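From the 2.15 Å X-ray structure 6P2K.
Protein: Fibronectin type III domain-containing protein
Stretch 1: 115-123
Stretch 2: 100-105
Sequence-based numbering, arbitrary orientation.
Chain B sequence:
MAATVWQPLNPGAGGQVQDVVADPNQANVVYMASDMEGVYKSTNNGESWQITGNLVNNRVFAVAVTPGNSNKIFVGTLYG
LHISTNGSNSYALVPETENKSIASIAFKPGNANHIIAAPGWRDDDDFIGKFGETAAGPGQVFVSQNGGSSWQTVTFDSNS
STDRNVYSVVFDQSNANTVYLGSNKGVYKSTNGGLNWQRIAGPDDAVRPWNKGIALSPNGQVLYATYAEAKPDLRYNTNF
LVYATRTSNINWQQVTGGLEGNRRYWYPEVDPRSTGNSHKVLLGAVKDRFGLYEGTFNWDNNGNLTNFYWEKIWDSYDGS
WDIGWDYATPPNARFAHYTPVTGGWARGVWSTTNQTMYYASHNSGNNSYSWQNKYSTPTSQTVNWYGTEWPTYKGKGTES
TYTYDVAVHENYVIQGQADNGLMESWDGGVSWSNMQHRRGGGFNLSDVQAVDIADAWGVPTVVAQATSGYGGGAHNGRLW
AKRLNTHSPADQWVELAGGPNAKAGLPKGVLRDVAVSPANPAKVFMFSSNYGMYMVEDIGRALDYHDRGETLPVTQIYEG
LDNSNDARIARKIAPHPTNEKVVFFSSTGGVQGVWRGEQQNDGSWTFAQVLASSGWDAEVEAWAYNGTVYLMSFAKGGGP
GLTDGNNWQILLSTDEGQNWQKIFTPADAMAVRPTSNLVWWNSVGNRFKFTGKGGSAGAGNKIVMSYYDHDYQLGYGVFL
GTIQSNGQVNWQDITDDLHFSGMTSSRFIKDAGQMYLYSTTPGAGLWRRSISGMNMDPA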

# COMPACT_ATOMS: atom_id res chain seq x y z
N ILE B 115 63.87 -12.42 31.49
CA ILE B 115 62.93 -11.95 30.49
C ILE B 115 63.70 -11.63 29.21
O ILE B 115 64.86 -11.21 29.24
CB ILE B 115 62.15 -10.71 30.96
CG1 ILE B 115 61.75 -10.86 32.43
CG2 ILE B 115 60.91 -10.49 30.11
CD1 ILE B 115 61.50 -9.54 33.13
N ILE B 116 63.03 -11.83 28.08
CA ILE B 116 63.55 -11.45 26.77
C ILE B 116 62.54 -10.52 26.12
O ILE B 116 61.35 -10.85 26.02
CB ILE B 116 63.82 -12.68 25.88
CG1 ILE B 116 64.97 -13.50 26.44
CG2 ILE B 116 64.10 -12.25 24.45
CD1 ILE B 116 65.25 -14.77 25.66
N ALA B 117 63.00 -9.34 25.71
CA ALA B 117 62.19 -8.39 24.96
C ALA B 117 62.81 -8.24 23.58
O ALA B 117 63.99 -7.88 23.46
CB ALA B 117 62.10 -7.04 25.67
N ALA B 118 62.03 -8.51 22.54
CA ALA B 118 62.56 -8.55 21.19
C ALA B 118 62.05 -7.37 20.38
O ALA B 118 60.84 -7.12 20.35
CB ALA B 118 62.16 -9.86 20.50
N PRO B 119 62.95 -6.61 19.74
CA PRO B 119 62.51 -5.55 18.83
C PRO B 119 61.59 -6.09 17.75
O PRO B 119 61.80 -7.18 17.21
CB PRO B 119 63.82 -5.03 18.24
CG PRO B 119 64.82 -5.28 19.32
CD PRO B 119 64.40 -6.56 20.00
N GLY B 120 60.56 -5.33 17.43
CA GLY B 120 59.62 -5.75 16.41
C GLY B 120 58.48 -4.77 16.28
O GLY B 120 58.31 -3.85 17.09
N TRP B 121 57.69 -4.98 15.22
CA TRP B 121 56.52 -4.12 14.99
C TRP B 121 55.43 -4.81 14.18
O TRP B 121 54.65 -4.11 13.53
CB TRP B 121 56.96 -2.84 14.28
CG TRP B 121 57.69 -3.10 13.00
CD1 TRP B 121 57.15 -3.20 11.75
CD2 TRP B 121 59.10 -3.33 12.84
NE1 TRP B 121 58.13 -3.46 10.82
CE2 TRP B 121 59.34 -3.54 11.47
CE3 TRP B 121 60.18 -3.36 13.72
CZ2 TRP B 121 60.61 -3.79 10.96
CZ3 TRP B 121 61.45 -3.60 13.22
CH2 TRP B 121 61.65 -3.81 11.85
N ARG B 122 55.35 -6.14 14.19
CA ARG B 122 54.29 -6.91 13.52
C ARG B 122 54.29 -6.54 12.04
O ARG B 122 55.37 -6.54 11.42
CB ARG B 122 52.98 -6.67 14.25
CG ARG B 122 53.00 -7.11 15.70
CD ARG B 122 51.60 -7.22 16.27
NE ARG B 122 51.63 -7.86 17.58
CZ ARG B 122 51.29 -9.13 17.81
NH1 ARG B 122 50.88 -9.90 16.80
NH2 ARG B 122 51.36 -9.63 19.03
N ASP B 123 53.14 -6.25 11.44
CA ASP B 123 53.04 -5.88 10.03
C ASP B 123 52.99 -4.37 9.83
O ASP B 123 52.72 -3.91 8.71
CB ASP B 123 51.80 -6.52 9.42
CG ASP B 123 50.54 -6.24 10.22
OD1 ASP B 123 50.63 -6.16 11.47
OD2 ASP B 123 49.45 -6.09 9.62
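Stretch 2 (100-105) KSIASI

The shortest polar contacts between the stretches join Ser-101 to Gly-120, and they run in both directions. Gly-120 N donates to Ser-101 O at 2.7 Å with an N-H...acceptor angle of 160°, while Ser-101 OG, placed by a chi1 of -172° (t), donates to Gly-120 O, also at 2.7 Å. One serine therefore satisfies both the amide and the carbonyl of the glycine. Further along, Ala-103 N donates to Ala-118 O at 3.2 Å (158°), and Ala-118 N donates to Ser-104 O at 3.0 Å (169°), the straightest of the three backbone bonds. Proximity alone is not enough: Ile-102 N lies 3.4 Å from Gly-120 O, but at a poor angle.

These bonds fix the direction. As stretch 2 advances from Ser-101 to Ser-104, its partners step back from Gly-120 to Ala-118, so the strands 102-105 and 115-119 run antiparallel. Their N-to-C directions make an angle of 154°, and their axes approach to 4.8 Å. Ala-117 pairs with Ile-105 (CA to CA, 4.6 Å) and Pro-119 with Ile-102 (CA to CA, 4.1 Å), both as non-hydrogen-bonded pairs. Between these pairings stretch 2 has two residues, Ala-103 and Ser-104, where stretch 1 has Ala-118 alone. The extra residue accompanies a local departure from extended geometry: Ala-103 has phi/psi of -131/13°, whereas Ile-102 and Ser-104 lie at -124/133° and -152/134°.

CA-H...O contacts supplement the amide bonds. Pro-119 CA lies 3.1 Å from Ser-101 O, Ile-105 CA 3.3 Å from Ile-116 O, and Ala-117 CA 3.4 Å from Ser-104 O, with angles at hydrogen of 129°, 148° and 145°. A water adds a bridge, donating to Ala-118 O at 2.8 Å and hydrogen-bonding Ser-104 OG at 2.4 Å.

Packing completes the contact. Ala-103 points its CB toward stretch 1, 3.4 Å from Gly-120 C and 3.7 Å from Trp-121 N; an ideal CB built on Gly-120 would stand just 3.1 Å from Ala-103 CB, a tight fit. Arg-122 CG reaches within 4.3 Å of Ala-103 CB. Trp-121 CB lies 3.6 Å from Ser-101 OG. Ala-118 and Ser-104 share one face of the sheet, their CB atoms 3.9 Å apart. Apolar contacts are Ala-117 CB to Ile-102 CG2 at 4.2 Å and Ile-115 CG2 to Ile-105 CG2 at 3.7 Å. Altogether, 533 Å² is buried, summed over both sides.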

# COMPACT_ATOMS: atom_id res chain seq x y z
N LYS B 100 62.76 2.24 20.72
CA LYS B 100 63.00 0.89 20.22
C LYS B 100 61.67 0.13 20.18
O LYS B 100 61.18 -0.31 21.22
CB LYS B 100 64.01 0.15 21.10
CG LYS B 100 65.41 0.73 21.10
CD LYS B 100 66.00 0.75 19.70
CE LYS B 100 66.26 -0.66 19.20
NZ LYS B 100 67.30 -0.69 18.13
N SER B 101 61.11 -0.04 18.99
CA SER B 101 59.83 -0.74 18.86
C SER B 101 59.98 -2.21 19.26
O SER B 101 60.82 -2.92 18.71
CB SER B 101 59.31 -0.63 17.43
OG SER B 101 57.99 -1.14 17.33
N ILE B 102 59.14 -2.65 20.19
CA ILE B 102 59.19 -4.00 20.74
C ILE B 102 57.85 -4.68 20.55
O ILE B 102 56.80 -4.09 20.86
CB ILE B 102 59.59 -3.98 22.23
CG1 ILE B 102 60.99 -3.42 22.38
CG2 ILE B 102 59.53 -5.37 22.84
CD1 ILE B 102 61.30 -3.04 23.77
N ALA B 103 57.87 -5.92 20.05
CA ALA B 103 56.65 -6.65 19.74
C ALA B 103 56.63 -8.07 20.30
O ALA B 103 55.77 -8.86 19.91
CB ALA B 103 56.44 -6.70 18.22
N SER B 104 57.56 -8.41 21.20
CA SER B 104 57.58 -9.74 21.80
C SER B 104 58.19 -9.66 23.19
O SER B 104 59.23 -9.02 23.37
CB SER B 104 58.38 -10.73 20.93
OG SER B 104 58.14 -10.54 19.55
N ILE B 105 57.55 -10.30 24.16
CA ILE B 105 58.10 -10.45 25.50
C ILE B 105 57.89 -11.90 25.94
O ILE B 105 56.78 -12.43 25.83
CB ILE B 105 57.46 -9.48 26.52
CG1 ILE B 105 57.41 -8.06 25.96
CG2 ILE B 105 58.22 -9.50 27.83
CD1 ILE B 105 56.14 -7.31 26.30
O HOH W 1 59.19 -8.56 18.62